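PDB 3OO8: ABC transporter binding protein AcbH from Actinoplanes, which serves as the extracellular solute receptor of an ABC transporter and binds beta-D-galactopyranose with exclusive preference. Local coordinates for residues A160-F165 / W229-A234; L137-W142 / A359-C364. The protein carries 2 engineered substitutions. All blocks are in the same frame, centred on the assembly; numbering follows the deposited sequence.

Contact 1 (A160-F165 / W229-A234); sequences ASWEAF and WRELAA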
loop_
_atom_site.group_PDB
_atom_site.type_symbol
_atom_site.label_atom_id
_atom_site.label_comp_id
_atom_site.label_asym_id
_atom_site.label_seq_id
_atom_site.Cartn_x
_atom_site.Cartn_y
_atom_site.Cartn_z
ATOM N N ALA A 160 12.886 18.249 1.431
ATOM C CA ALA A 160 13.546 16.942 1.385
ATOM C C ALA A 160 13.772 16.351 2.767
ATOM O O ALA A 160 13.928 15.116 2.900
ATOM C CB ALA A 160 14.866 17.034 0.654
ATOM N N SER A 161 13.882 17.214 3.773
ATOM C CA SER A 161 14.205 16.804 5.132
ATOM C C SER A 161 13.115 17.152 6.125
ATOM O O SER A 161 12.307 18.051 5.881
ATOM C CB SER A 161 15.466 17.542 5.591
ATOM O OG SER A 161 15.180 18.940 5.632
ATOM N N TRP A 162 13.129 16.479 7.273
ATOM C CA TRP A 162 12.206 16.785 8.346
ATOM C C TRP A 162 12.380 18.235 8.775
ATOM O O TRP A 162 11.395 18.918 9.021
ATOM C CB TRP A 162 12.485 15.880 9.532
ATOM C CG TRP A 162 11.627 16.095 10.731
ATOM C CD1 TRP A 162 11.951 16.778 11.874
ATOM C CD2 TRP A 162 10.295 15.602 10.931
ATOM N NE1 TRP A 162 10.915 16.729 12.762
ATOM C CE2 TRP A 162 9.882 16.023 12.215
ATOM C CE3 TRP A 162 9.414 14.850 10.148
ATOM C CZ2 TRP A 162 8.631 15.709 12.748
ATOM C CZ3 TRP A 162 8.156 14.522 10.675
ATOM C CH2 TRP A 162 7.772 14.967 11.969
ATOM N N GLU A 163 13.619 18.729 8.827
ATOM C CA GLU A 163 13.787 20.117 9.292
ATOM C C GLU A 163 13.110 21.078 8.334
ATOM O O GLU A 163 12.463 22.031 8.787
ATOM C CB GLU A 163 15.271 20.492 9.527
ATOM C CG GLU A 163 16.138 20.603 8.264
ATOM C CD GLU A 163 16.041 21.968 7.544
ATOM O OE1 GLU A 163 16.607 22.114 6.428
ATOM O OE2 GLU A 163 15.399 22.900 8.090
ATOM N N ALA A 164 13.212 20.832 7.029
ATOM C CA ALA A 164 12.600 21.751 6.049
ATOM C C ALA A 164 11.082 21.604 6.115
ATOM O O ALA A 164 10.333 22.585 5.990
ATOM C CB ALA A 164 13.123 21.470 4.658
ATOM N N PHE A 165 10.635 20.382 6.392
ATOM C CA PHE A 165 9.209 20.053 6.501
ATOM C C PHE A 165 8.543 20.808 7.656
ATOM O O PHE A 165 7.464 21.395 7.505
ATOM C CB PHE A 165 9.105 18.537 6.676
ATOM C CG PHE A 165 7.696 17.989 6.651
ATOM C CD1 PHE A 165 6.861 18.207 5.555
ATOM C CD2 PHE A 165 7.230 17.201 7.694
ATOM C CE1 PHE A 165 5.602 17.672 5.514
ATOM C CE2 PHE A 165 5.940 16.667 7.671
ATOM C CZ PHE A 165 5.126 16.897 6.564
ATOM N N TRP A 229 5.852 11.876 16.487
ATOM C CA TRP A 229 4.482 12.235 16.133
ATOM C C TRP A 229 3.981 13.361 17.047
ATOM O O TRP A 229 3.146 14.179 16.629
ATOM C CB TRP A 229 3.569 11.009 16.244
ATOM C CG TRP A 229 2.284 11.084 15.467
ATOM C CD1 TRP A 229 1.563 12.225 15.112
ATOM C CD2 TRP A 229 1.498 9.976 15.040
ATOM N NE1 TRP A 229 0.413 11.863 14.451
ATOM C CE2 TRP A 229 0.347 10.489 14.386
ATOM C CE3 TRP A 229 1.677 8.582 15.114
ATOM C CZ2 TRP A 229 -0.632 9.659 13.829
ATOM C CZ3 TRP A 229 0.694 7.744 14.559
ATOM C CH2 TRP A 229 -0.432 8.285 13.900
ATOM N N ARG A 230 4.483 13.398 18.290
ATOM C CA ARG A 230 4.093 14.500 19.195
ATOM C C ARG A 230 4.443 15.821 18.545
ATOM O O ARG A 230 3.678 16.790 18.651
ATOM C CB ARG A 230 4.733 14.363 20.591
ATOM C CG ARG A 230 4.036 13.289 21.413
ATOM C CD ARG A 230 4.716 12.971 22.739
ATOM N NE ARG A 230 5.030 14.145 23.546
ATOM C CZ ARG A 230 6.248 14.423 24.011
ATOM N NH1 ARG A 230 7.272 13.605 23.766
ATOM N NH2 ARG A 230 6.437 15.506 24.746
ATOM N N GLU A 231 5.591 15.873 17.888
ATOM C CA GLU A 231 5.983 17.096 17.187
ATOM C C GLU A 231 5.084 17.348 15.981
ATOM O O GLU A 231 4.515 18.439 15.811
ATOM C CB GLU A 231 7.435 17.075 16.737
ATOM C CG GLU A 231 7.730 18.313 15.906
ATOM C CD GLU A 231 9.178 18.523 15.555
ATOM O OE1 GLU A 231 9.945 17.534 15.497
ATOM O OE2 GLU A 231 9.535 19.694 15.314
ATOM N N LEU A 232 4.936 16.319 15.150
ATOM C CA LEU A 232 4.119 16.401 13.942
ATOM C C LEU A 232 2.691 16.883 14.219
ATOM O O LEU A 232 2.138 17.656 13.432
ATOM C CB LEU A 232 4.074 15.024 13.233
ATOM C CG LEU A 232 3.319 14.950 11.894
ATOM C CD1 LEU A 232 3.922 15.802 10.796
ATOM C CD2 LEU A 232 3.175 13.499 11.441
ATOM N N ALA A 233 2.107 16.384 15.306
ATOM C CA ALA A 233 0.713 16.647 15.648
ATOM C C ALA A 233 0.446 18.126 15.874
ATOM O O ALA A 233 -0.709 18.560 15.730
ATOM C CB ALA A 233 0.304 15.827 16.873
ATOM N N ALA A 234 1.489 18.883 16.201
ATOM C CA ALA A 234 1.338 20.350 16.341
ATOM C C ALA A 234 0.857 20.974 15.028
ATOM O O ALA A 234 0.296 22.085 15.027
ATOM C CB ALA A 234 2.658 20.984 16.750
#
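Trp162 gives the one hydrogen bond between residues 160-165 and 229-234: its indole NE1 donates to Glu231 OE1 at 3.0 Å, with an N-H...O angle of 150°. The acceptor lies practically in the indole plane, off the ring edge, whereas the donor comes in from above the carboxylate, whose plane is turned 69° from that of the ring. Glu231 gets there with an extended chain, CG trans to the backbone N (chi1 175°), which carries OE1 out to the pyrrole edge.

The apolar part of the contact gathers on Leu232. Leu232 CB meets the rim of the indole at Trp162 CH2, near the ring plane, at 3.9 Å, and the methyl Leu232 CD1 continues to Phe165 CE2 at 3.8 Å. One leucine side chain thus touches both aromatic rings.

These residues join the first turn of helix 162-174 to the C-terminal part of helix 220-232, in the solute-binding protein fold of class 2. Ser161 is the N-cap of the first helix, its OG accepting from Ala164 N at 3.1 Å. A leucine in place of Trp162 would probably leave Glu231 OE1 without its indole donor and open a gap beside Leu232 CB.

Beyond the pair, Phe165 meets the ring of Phe284 and touches Pro285, Trp162 lies on Ile287, and Leu232 reaches Thr193 of helix 191-201.

Contact 2 (L137-W142 / A359-C364); sequences LYNYPW and AEIGKC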
loop_
_atom_site.group_PDB
_atom_site.type_symbol
_atom_site.label_atom_id
_atom_site.label_comp_id
_atom_site.label_asym_id
_atom_site.label_seq_id
_atom_site.Cartn_x
_atom_site.Cartn_y
_atom_site.Cartn_z
ATOM N N LEU A 137 1.009 -7.065 -9.926
ATOM C CA LEU A 137 0.445 -6.386 -11.104
ATOM C C LEU A 137 0.552 -4.873 -10.993
ATOM O O LEU A 137 1.038 -4.230 -11.927
ATOM C CB LEU A 137 -1.028 -6.801 -11.339
ATOM C CG LEU A 137 -1.535 -6.406 -12.736
ATOM C CD1 LEU A 137 -0.801 -7.170 -13.847
ATOM C CD2 LEU A 137 -3.051 -6.659 -12.785
ATOM N N TYR A 138 0.108 -4.283 -9.875
ATOM C CA TYR A 138 0.094 -2.823 -9.734
ATOM C C TYR A 138 0.120 -2.442 -8.250
ATOM O O TYR A 138 -0.169 -3.259 -7.374
ATOM C CB TYR A 138 -1.160 -2.173 -10.380
ATOM C CG TYR A 138 -2.440 -2.777 -9.838
ATOM C CD1 TYR A 138 -2.931 -2.390 -8.581
ATOM C CD2 TYR A 138 -3.090 -3.814 -10.525
ATOM C CE1 TYR A 138 -4.069 -3.017 -8.015
ATOM C CE2 TYR A 138 -4.195 -4.467 -9.961
ATOM C CZ TYR A 138 -4.674 -4.056 -8.726
ATOM O OH TYR A 138 -5.758 -4.709 -8.202
ATOM N N ASN A 139 0.472 -1.191 -8.006
ATOM C CA ASN A 139 0.406 -0.590 -6.665
ATOM C C ASN A 139 0.065 0.895 -6.753
ATOM O O ASN A 139 -0.136 1.417 -7.859
ATOM C CB ASN A 139 1.635 -0.926 -5.794
ATOM C CG ASN A 139 2.963 -0.569 -6.438
ATOM O OD1 ASN A 139 3.047 0.297 -7.318
ATOM N ND2 ASN A 139 4.030 -1.237 -5.973
ATOM N N TYR A 140 0.032 1.597 -5.615
ATOM C CA TYR A 140 -0.190 3.062 -5.615
ATOM C C TYR A 140 0.482 3.586 -4.352
ATOM O O TYR A 140 0.634 2.853 -3.388
ATOM C CB TYR A 140 -1.683 3.411 -5.624
ATOM C CG TYR A 140 -2.368 2.999 -4.356
ATOM C CD1 TYR A 140 -2.426 3.875 -3.271
ATOM C CD2 TYR A 140 -2.942 1.739 -4.238
ATOM C CE1 TYR A 140 -3.044 3.475 -2.088
ATOM C CE2 TYR A 140 -3.552 1.351 -3.063
ATOM C CZ TYR A 140 -3.593 2.226 -2.012
ATOM O OH TYR A 140 -4.197 1.882 -0.802
ATOM N N PRO A 141 0.830 4.874 -4.347
ATOM C CA PRO A 141 1.647 5.415 -3.255
ATOM C C PRO A 141 0.907 6.139 -2.138
ATOM O O PRO A 141 -0.185 6.673 -2.340
ATOM C CB PRO A 141 2.529 6.424 -3.992
ATOM C CG PRO A 141 1.543 7.005 -5.036
ATOM C CD PRO A 141 0.730 5.802 -5.497
ATOM N N TRP A 142 1.535 6.119 -0.962
ATOM C CA TRP A 142 1.124 6.927 0.201
ATOM C C TRP A 142 2.179 8.022 0.309
ATOM O O TRP A 142 3.312 7.768 0.701
ATOM C CB TRP A 142 1.102 6.072 1.471
ATOM C CG TRP A 142 -0.212 5.390 1.674
ATOM C CD1 TRP A 142 -0.768 4.376 0.913
ATOM C CD2 TRP A 142 -1.156 5.693 2.700
ATOM N NE1 TRP A 142 -2.004 4.024 1.434
ATOM C CE2 TRP A 142 -2.274 4.848 2.500
ATOM C CE3 TRP A 142 -1.161 6.600 3.769
ATOM C CZ2 TRP A 142 -3.374 4.854 3.367
ATOM C CZ3 TRP A 142 -2.291 6.627 4.617
ATOM C CH2 TRP A 142 -3.365 5.775 4.391
ATOM N N ALA A 359 7.546 6.746 -10.992
ATOM C CA ALA A 359 8.893 7.205 -10.728
ATOM C C ALA A 359 9.260 7.092 -9.248
ATOM O O ALA A 359 10.303 6.536 -8.906
ATOM C CB ALA A 359 9.046 8.643 -11.197
ATOM N N GLU A 360 8.367 7.561 -8.373
ATOM C CA GLU A 360 8.678 7.593 -6.945
ATOM C C GLU A 360 8.600 6.210 -6.306
ATOM O O GLU A 360 9.440 5.848 -5.490
ATOM C CB GLU A 360 7.799 8.607 -6.209
ATOM C CG GLU A 360 8.123 10.040 -6.657
ATOM C CD GLU A 360 9.571 10.422 -6.405
ATOM O OE1 GLU A 360 10.166 9.977 -5.383
ATOM O OE2 GLU A 360 10.113 11.200 -7.219
ATOM N N ILE A 361 7.607 5.404 -6.679
ATOM C CA ILE A 361 7.619 4.037 -6.180
ATOM C C ILE A 361 8.832 3.224 -6.668
ATOM O O ILE A 361 9.432 2.435 -5.918
ATOM C CB ILE A 361 6.307 3.302 -6.526
ATOM C CG1 ILE A 361 5.138 4.022 -5.862
ATOM C CG2 ILE A 361 6.420 1.835 -6.081
ATOM C CD1 ILE A 361 3.740 3.528 -6.373
ATOM N N GLY A 362 9.237 3.461 -7.907
ATOM C CA GLY A 362 10.389 2.729 -8.458
ATOM C C GLY A 362 11.731 3.034 -7.808
ATOM O O GLY A 362 12.642 2.197 -7.836
ATOM N N LYS A 363 11.842 4.209 -7.207
ATOM C CA LYS A 363 13.067 4.593 -6.484
ATOM C C LYS A 363 13.212 3.867 -5.143
ATOM O O LYS A 363 14.333 3.711 -4.644
ATOM C CB LYS A 363 13.093 6.114 -6.246
ATOM C CG LYS A 363 13.252 6.946 -7.493
ATOM C CD LYS A 363 12.945 8.408 -7.089
ATOM C CE LYS A 363 13.177 9.370 -8.170
ATOM N NZ LYS A 363 12.781 10.699 -7.611
ATOM N N CYS A 364 12.115 3.373 -4.569
ATOM C CA CYS A 364 12.205 2.729 -3.269
ATOM C C CYS A 364 12.956 1.387 -3.288
ATOM O O CYS A 364 12.708 0.536 -4.141
ATOM C CB CYS A 364 10.817 2.472 -2.710
ATOM S SG CYS A 364 9.938 4.006 -2.353
#
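Ile361 reaches from its helix to the chain at Asn139 and Pro141, and its terminal methyl does most of the touching. CG1 stands trans to the carbonyl carbon (chi1 -61°) and leads into an extended chain (chi2 169°) that carries CD1 out to the amide and the proline ring. There Ile361 CD1 meets Asn139 OD1 at 3.4 Å. The same methyl also lies against Pro141 N and, at 3.9 Å, the ring carbon Pro141 CD. The second branch, Ile361 CG2, lies 3.9 Å from Asn139 ND2, so the two methyls bear on the same amide.

Asn139 holds its CG between the backbone N and the carbonyl carbon, and its side chain runs alongside that of Ile361 in the opposite sense. No hydrogen bond crosses the contact; the amide's ND2 donates instead to Thr300 OG1, which helps fix how the group is turned. The side chain of Pro141 crosses that of Ile361 at about a right angle, and Pro141 CB comes within 4.0 Å of Ile361 CG1.

This buried contact sets helix 352-363 against strand 134-147 where that strand is interrupted, in the class 2 binding-protein fold. Trp142, a residue of the beta-D-galactose site, follows Pro141 directly and stacks on Phe370. Met296 of strand 295-297 touches both Pro141 and Ile361. On the helix itself, Lys363 NZ forms a salt bridge with Glu360 OE2 at 2.7 Å.

Overall arrangement
From the N terminus the chain runs through three strands and several helices before strand 134-147, where residues 137-142 supply one half of contact 2. It then enters helix 162-174, whose start opens contact 1, and passes through helices 191-201 and 204-212 before helix 220-232 closes that smaller, mostly helical loop. Only much later, on helix 352-363, does the chain return to close contact 2, so the loop of contact 1 falls wholly within the larger one. The two do not touch: their centres are 23 Å apart. Contact 1 joins two helices well out from the chain's centre, while contact 2 ties a late helix to a central strand of the mixed sheet.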